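Local atomic coordinates of UDP-glucose 4-epimerase (Brucella ovis, PDB entry 4WOK), a protein that probably catalyses the NAD-dependent interconversion of UDP-glucose and UDP-galactose by inverting the configuration at C4 of the sugar. Residues A[172-177]-A[248-253]; A[206-211]-A[282-287]. The protein carries 2 engineered substitutions. One frame throughout, in Å; residues are numbered along the deposited sequence.

Contact 1. Residues A[172-177]-A[248-253]; sequences RYVALR and EHLKEA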
loop_
_atom_site.group_PDB
_atom_site.type_symbol
_atom_site.label_atom_id
_atom_site.label_comp_id
_atom_site.label_asym_id
_atom_site.label_seq_id
_atom_site.Cartn_x
_atom_site.Cartn_y
_atom_site.Cartn_z
ATOM N N ARG A 172 9.818 -1.494 18.362
ATOM C CA ARG A 172 9.590 -0.123 17.916
ATOM C C ARG A 172 8.995 -0.145 16.518
ATOM O O ARG A 172 9.424 -0.938 15.673
ATOM C CB ARG A 172 10.888 0.684 17.925
ATOM C CG ARG A 172 11.536 0.772 19.310
ATOM C CD ARG A 172 12.737 1.710 19.333
ATOM N NE ARG A 172 13.824 1.254 18.469
ATOM C CZ ARG A 172 14.791 0.423 18.853
ATOM N NH1 ARG A 172 14.812 -0.053 20.093
ATOM N NH2 ARG A 172 15.744 0.070 17.999
ATOM N N TYR A 173 8.021 0.718 16.256
ATOM C CA TYR A 173 7.323 0.607 14.981
ATOM C C TYR A 173 6.736 1.893 14.471
ATOM O O TYR A 173 6.535 2.843 15.215
ATOM C CB TYR A 173 6.192 -0.426 15.082
ATOM C CG TYR A 173 5.048 0.027 15.957
ATOM C CD1 TYR A 173 5.080 -0.181 17.329
ATOM C CD2 TYR A 173 3.933 0.658 15.413
ATOM C CE1 TYR A 173 4.036 0.223 18.139
ATOM C CE2 TYR A 173 2.888 1.073 16.212
ATOM C CZ TYR A 173 2.944 0.850 17.577
ATOM O OH TYR A 173 1.905 1.256 18.384
ATOM N N VAL A 174 6.435 1.876 13.178
ATOM C CA VAL A 174 5.678 2.921 12.518
ATOM C C VAL A 174 4.650 2.205 11.676
ATOM O O VAL A 174 5.010 1.350 10.862
ATOM C CB VAL A 174 6.545 3.816 11.620
ATOM C CG1 VAL A 174 5.678 4.814 10.838
ATOM C CG2 VAL A 174 7.603 4.549 12.442
ATOM N N ALA A 175 3.381 2.529 11.885
ATOM C CA ALA A 175 2.317 1.989 11.055
ATOM C C ALA A 175 1.938 3.067 10.058
ATOM O O ALA A 175 1.732 4.217 10.437
ATOM C CB ALA A 175 1.116 1.562 11.899
ATOM N N LEU A 176 1.866 2.701 8.782
ATOM C CA LEU A 176 1.576 3.672 7.736
ATOM C C LEU A 176 0.250 3.338 7.065
ATOM O O LEU A 176 0.091 2.262 6.484
ATOM C CB LEU A 176 2.709 3.711 6.709
ATOM C CG LEU A 176 4.084 4.129 7.245
ATOM C CD1 LEU A 176 5.153 3.955 6.170
ATOM C CD2 LEU A 176 4.083 5.572 7.769
ATOM N N ARG A 177 -0.694 4.272 7.155
ATOM C CA ARG A 177 -2.046 4.074 6.651
ATOM C C ARG A 177 -2.265 4.875 5.367
ATOM O O ARG A 177 -1.959 6.066 5.309
ATOM C CB ARG A 177 -3.086 4.491 7.706
ATOM C CG ARG A 177 -2.930 3.827 9.071
ATOM C CD ARG A 177 -3.926 4.411 10.077
ATOM N NE ARG A 177 -3.790 3.832 11.413
ATOM C CZ ARG A 177 -4.043 4.500 12.540
ATOM N NH1 ARG A 177 -4.443 5.766 12.490
ATOM N NH2 ARG A 177 -3.904 3.907 13.716
ATOM N N GLU A 248 14.188 5.740 8.817
ATOM C CA GLU A 248 15.100 6.756 9.352
ATOM C C GLU A 248 14.634 7.244 10.715
ATOM O O GLU A 248 15.445 7.466 11.622
ATOM C CB GLU A 248 15.224 7.946 8.389
ATOM C CG GLU A 248 15.801 7.594 7.034
ATOM C CD GLU A 248 17.235 7.112 7.130
ATOM O OE1 GLU A 248 17.648 6.299 6.272
ATOM O OE2 GLU A 248 17.949 7.554 8.060
ATOM N N HIS A 249 13.324 7.423 10.837
ATOM C CA HIS A 249 12.713 7.892 12.072
ATOM C C HIS A 249 13.050 6.982 13.248
ATOM O O HIS A 249 13.422 7.453 14.315
ATOM C CB HIS A 249 11.197 7.989 11.900
ATOM C CG HIS A 249 10.458 8.341 13.154
ATOM N ND1 HIS A 249 10.299 9.641 13.591
ATOM C CD2 HIS A 249 9.820 7.562 14.060
ATOM C CE1 HIS A 249 9.601 9.646 14.711
ATOM N NE2 HIS A 249 9.295 8.395 15.016
ATOM N N LEU A 250 12.904 5.674 13.055
ATOM C CA LEU A 250 13.196 4.728 14.131
ATOM C C LEU A 250 14.694 4.610 14.352
ATOM O O LEU A 250 15.145 4.401 15.478
ATOM C CB LEU A 250 12.594 3.353 13.833
ATOM C CG LEU A 250 11.058 3.290 13.828
ATOM C CD1 LEU A 250 10.564 1.884 13.486
ATOM C CD2 LEU A 250 10.495 3.737 15.171
ATOM N N LYS A 251 15.472 4.745 13.282
ATOM C CA LYS A 251 16.924 4.718 13.419
ATOM C C LYS A 251 17.394 5.849 14.320
ATOM O O LYS A 251 18.266 5.654 15.162
ATOM C CB LYS A 251 17.609 4.824 12.057
ATOM C CG LYS A 251 17.929 3.492 11.407
ATOM C CD LYS A 251 18.705 3.689 10.107
ATOM C CE LYS A 251 20.059 4.338 10.357
ATOM N NZ LYS A 251 20.794 4.591 9.086
ATOM N N GLU A 252 16.796 7.023 14.140
ATOM C CA GLU A 252 17.165 8.222 14.895
ATOM C C GLU A 252 16.449 8.281 16.240
ATOM O O GLU A 252 16.128 9.371 16.728
ATOM C CB GLU A 252 16.840 9.488 14.103
ATOM C CG GLU A 252 17.492 9.600 12.734
ATOM C CD GLU A 252 16.857 10.700 11.884
ATOM O OE1 GLU A 252 15.823 11.267 12.309
ATOM O OE2 GLU A 252 17.390 10.999 10.791
ATOM N N ALA A 253 16.180 7.106 16.809
ATOM C CA ALA A 253 15.570 6.966 18.131
ATOM C C ALA A 253 14.172 7.582 18.250
ATOM O O ALA A 253 13.753 7.968 19.340
ATOM C CB ALA A 253 16.488 7.564 19.192
HETATM O O HOH W 1 17.164 1.755 16.108
#

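Contact 2. Residues A[206-211]-A[282-287]; sequences MAAAGR and RSVPVA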
loop_
_atom_site.group_PDB
_atom_site.type_symbol
_atom_site.label_atom_id
_atom_site.label_comp_id
_atom_site.label_asym_id
_atom_site.label_seq_id
_atom_site.Cartn_x
_atom_site.Cartn_y
_atom_site.Cartn_z
ATOM N N MET A 206 -6.588 -0.678 -18.433
ATOM C CA MET A 206 -6.742 -1.921 -19.167
ATOM C C MET A 206 -7.950 -1.838 -20.092
ATOM O O MET A 206 -7.890 -2.287 -21.232
ATOM C CB MET A 206 -6.885 -3.099 -18.207
ATOM C CG MET A 206 -5.587 -3.436 -17.451
ATOM S SD MET A 206 -5.890 -4.545 -16.059
ATOM C CE MET A 206 -6.337 -6.047 -16.930
ATOM N N ALA A 207 -9.030 -1.245 -19.597
ATOM C CA ALA A 207 -10.255 -1.111 -20.392
ATOM C C ALA A 207 -10.014 -0.167 -21.579
ATOM O O ALA A 207 -10.383 -0.471 -22.706
ATOM C CB ALA A 207 -11.393 -0.615 -19.528
ATOM N N ALA A 208 -9.368 0.967 -21.324
ATOM C CA ALA A 208 -9.031 1.903 -22.400
ATOM C C ALA A 208 -8.120 1.227 -23.423
ATOM O O ALA A 208 -8.204 1.490 -24.615
ATOM C CB ALA A 208 -8.372 3.152 -21.836
ATOM N N ALA A 209 -7.268 0.326 -22.948
ATOM C CA ALA A 209 -6.318 -0.363 -23.817
ATOM C C ALA A 209 -6.911 -1.573 -24.536
ATOM O O ALA A 209 -6.282 -2.125 -25.437
ATOM C CB ALA A 209 -5.105 -0.796 -23.012
ATOM N N GLY A 210 -8.104 -1.995 -24.125
ATOM C CA GLY A 210 -8.780 -3.108 -24.766
ATOM C C GLY A 210 -8.391 -4.423 -24.128
ATOM O O GLY A 210 -8.714 -5.494 -24.638
ATOM N N ARG A 211 -7.685 -4.342 -23.006
ATOM C CA ARG A 211 -7.314 -5.535 -22.260
ATOM C C ARG A 211 -8.487 -5.990 -21.398
ATOM O O ARG A 211 -8.562 -7.153 -21.007
ATOM C CB ARG A 211 -6.068 -5.273 -21.411
ATOM C CG ARG A 211 -4.860 -4.901 -22.260
ATOM C CD ARG A 211 -3.596 -4.733 -21.422
ATOM N NE ARG A 211 -2.406 -4.585 -22.262
ATOM C CZ ARG A 211 -1.151 -4.641 -21.810
ATOM N NH1 ARG A 211 -0.913 -4.835 -20.521
ATOM N NH2 ARG A 211 -0.134 -4.500 -22.647
ATOM N N ARG A 282 -6.827 7.447 -25.655
ATOM C CA ARG A 282 -7.777 6.351 -25.729
ATOM C C ARG A 282 -8.796 6.483 -24.612
ATOM O O ARG A 282 -8.434 6.662 -23.456
ATOM C CB ARG A 282 -7.046 5.015 -25.669
ATOM C CG ARG A 282 -6.019 4.891 -26.777
ATOM C CD ARG A 282 -5.467 3.491 -26.896
ATOM N NE ARG A 282 -6.484 2.546 -27.344
ATOM C CZ ARG A 282 -6.229 1.279 -27.658
ATOM N NH1 ARG A 282 -4.986 0.817 -27.579
ATOM N NH2 ARG A 282 -7.211 0.477 -28.051
ATOM N N SER A 283 -10.075 6.422 -24.961
ATOM C CA SER A 283 -11.129 6.591 -23.970
ATOM C C SER A 283 -11.374 5.307 -23.187
ATOM O O SER A 283 -11.171 4.204 -23.699
ATOM C CB SER A 283 -12.430 7.037 -24.630
ATOM O OG SER A 283 -12.964 5.994 -25.421
ATOM N N VAL A 284 -11.818 5.463 -21.946
ATOM C CA VAL A 284 -12.192 4.327 -21.106
ATOM C C VAL A 284 -13.642 3.943 -21.383
ATOM O O VAL A 284 -14.526 4.780 -21.261
ATOM C CB VAL A 284 -12.028 4.652 -19.615
ATOM C CG1 VAL A 284 -12.381 3.434 -18.762
ATOM C CG2 VAL A 284 -10.613 5.128 -19.327
ATOM N N PRO A 285 -13.894 2.681 -21.769
ATOM C CA PRO A 285 -15.274 2.291 -22.101
ATOM C C PRO A 285 -16.141 2.063 -20.857
ATOM O O PRO A 285 -16.421 0.926 -20.488
ATOM C CB PRO A 285 -15.089 0.998 -22.895
ATOM C CG PRO A 285 -13.803 0.416 -22.348
ATOM C CD PRO A 285 -12.925 1.624 -22.103
ATOM N N VAL A 286 -16.571 3.158 -20.237
ATOM C CA VAL A 286 -17.327 3.116 -18.995
ATOM C C VAL A 286 -18.733 2.560 -19.172
ATOM O O VAL A 286 -19.448 2.919 -20.101
ATOM C CB VAL A 286 -17.431 4.515 -18.366
ATOM C CG1 VAL A 286 -18.339 4.493 -17.144
ATOM C CG2 VAL A 286 -16.052 5.012 -17.983
ATOM N N ALA A 287 -19.108 1.658 -18.275
ATOM C CA ALA A 287 -20.486 1.217 -18.164
ATOM C C ALA A 287 -21.012 1.706 -16.829
ATOM O O ALA A 287 -20.672 1.157 -15.782
ATOM C CB ALA A 287 -20.585 -0.291 -18.271
HETATM O O HOH W 2 -9.979 2.823 -26.079
#

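Contact 1. Residues A[172-177]-A[248-253]
L250, in the last turn of its helix, lays its isobutyl group across the strand from R172 to V174. With chi2 at 179°, CD1 is anti to CA and extends to the strand backbone, where it lies 3.7 Å from R172 O and 3.8 Å from Y173 CA. The other methyl, CD2, sits 4.1 Å from R172 CB, and about as far from the backbone N of Y173 and from V174 CG2. V174 meets the same leucine with a single branch: its CG2 comes to 3.9 Å from L250 CG, the two side chains sliding past each other in opposite directions. That methyl also lies obliquely to the H249 ring, 4.1 Å from its CD2, while H249 NE2 is tied by a hydrogen bond to the carbonyl oxygen of G255. At the polar margin, a water links R172 NH2 to L250 O through two weak bonds, where the helix closes in a Schellman motif with A253 at positive phi. The contact is hydrophobic cover of a Rossmann-type sheet. R172 and V174 turn CB toward helix 236-251, whereas Y173 between them packs against L162, A163 and A166 of helix 150-169. Strand 172-177 runs between the parallel strands 121-125 and 257-260, and L250 also touches N121 and I123 of the first, with H249 on L257 of the second.

Contact 2. Residues A[206-211]-A[282-287]
A208 and V284 bring their backbones together, CA to CA 4.2 Å, where the end of helix 200-209 meets the segment entering strand 286-289. At this close approach A208 CA makes a CH...O contact with S283 O at 3.4 Å, the angle at the hydrogen being 142°. Small alanines allow it: A208 CB packs against the backbone at S283 O and against V284 CG2 (3.9 Å), and A207 CB meets P285 CD at 3.7 Å. With CG1 anti to the backbone N, V284 points that methyl at A207 CB and CG2 at A208 CB. P285 lies over the helix backbone as well, its CD 3.3 Å from A207 O. The helix finishes here in a Schellman motif. G210 has positive phi (89°) and gives its N-H to A207 O, while R211 N bonds to M206 O. On the other segment P285 is the centre of an inverse gamma turn, closed by a weak bond from V286 N to V284 O, and the chain then runs on as a strand parallel to 215-218. This two-stranded sheet stands apart from the Rossmann sheet, in what is probably the smaller, substrate-binding lobe of this epimerase family. R282 folds back over the helix end: its chain bends at chi3 (67°), and one face of the guanidinium is turned to that end, with A209 CA over its centre and A208 O above the same face, nearer NE. NE is 3.4 Å from A208 O, but with the oxygen above the plane that holds the N-H the angle is too poor for a hydrogen bond. A water instead donates to A208 O at 2.7 Å and to S283 O at 3.0 Å, bridging the two backbones. Behind the contact, I276 of helix 269-280 touches both A208 and V284.

From the N terminus the chain first lays down most of the Rossmann strands and helices, then reaches strand 172-177, where contact 1 opens; the NAD pocket draws on residues as far as 199. It passes the zinc ligands E192, H194, E197 and H199 and enters helix 200-209, the first side of contact 2. Helix 236-251 returns to the Rossmann sheet and closes contact 1; after helix 269-280, the segment 282-287 closes contact 2. Each loop spans 70 intervening residues, and the two cross. Contact 1 ties a helix to the large parallel sheet, contact 2 joins a helix end to a short strand in what is probably the smaller lobe, and their nearest atoms remain about 24 Å apart.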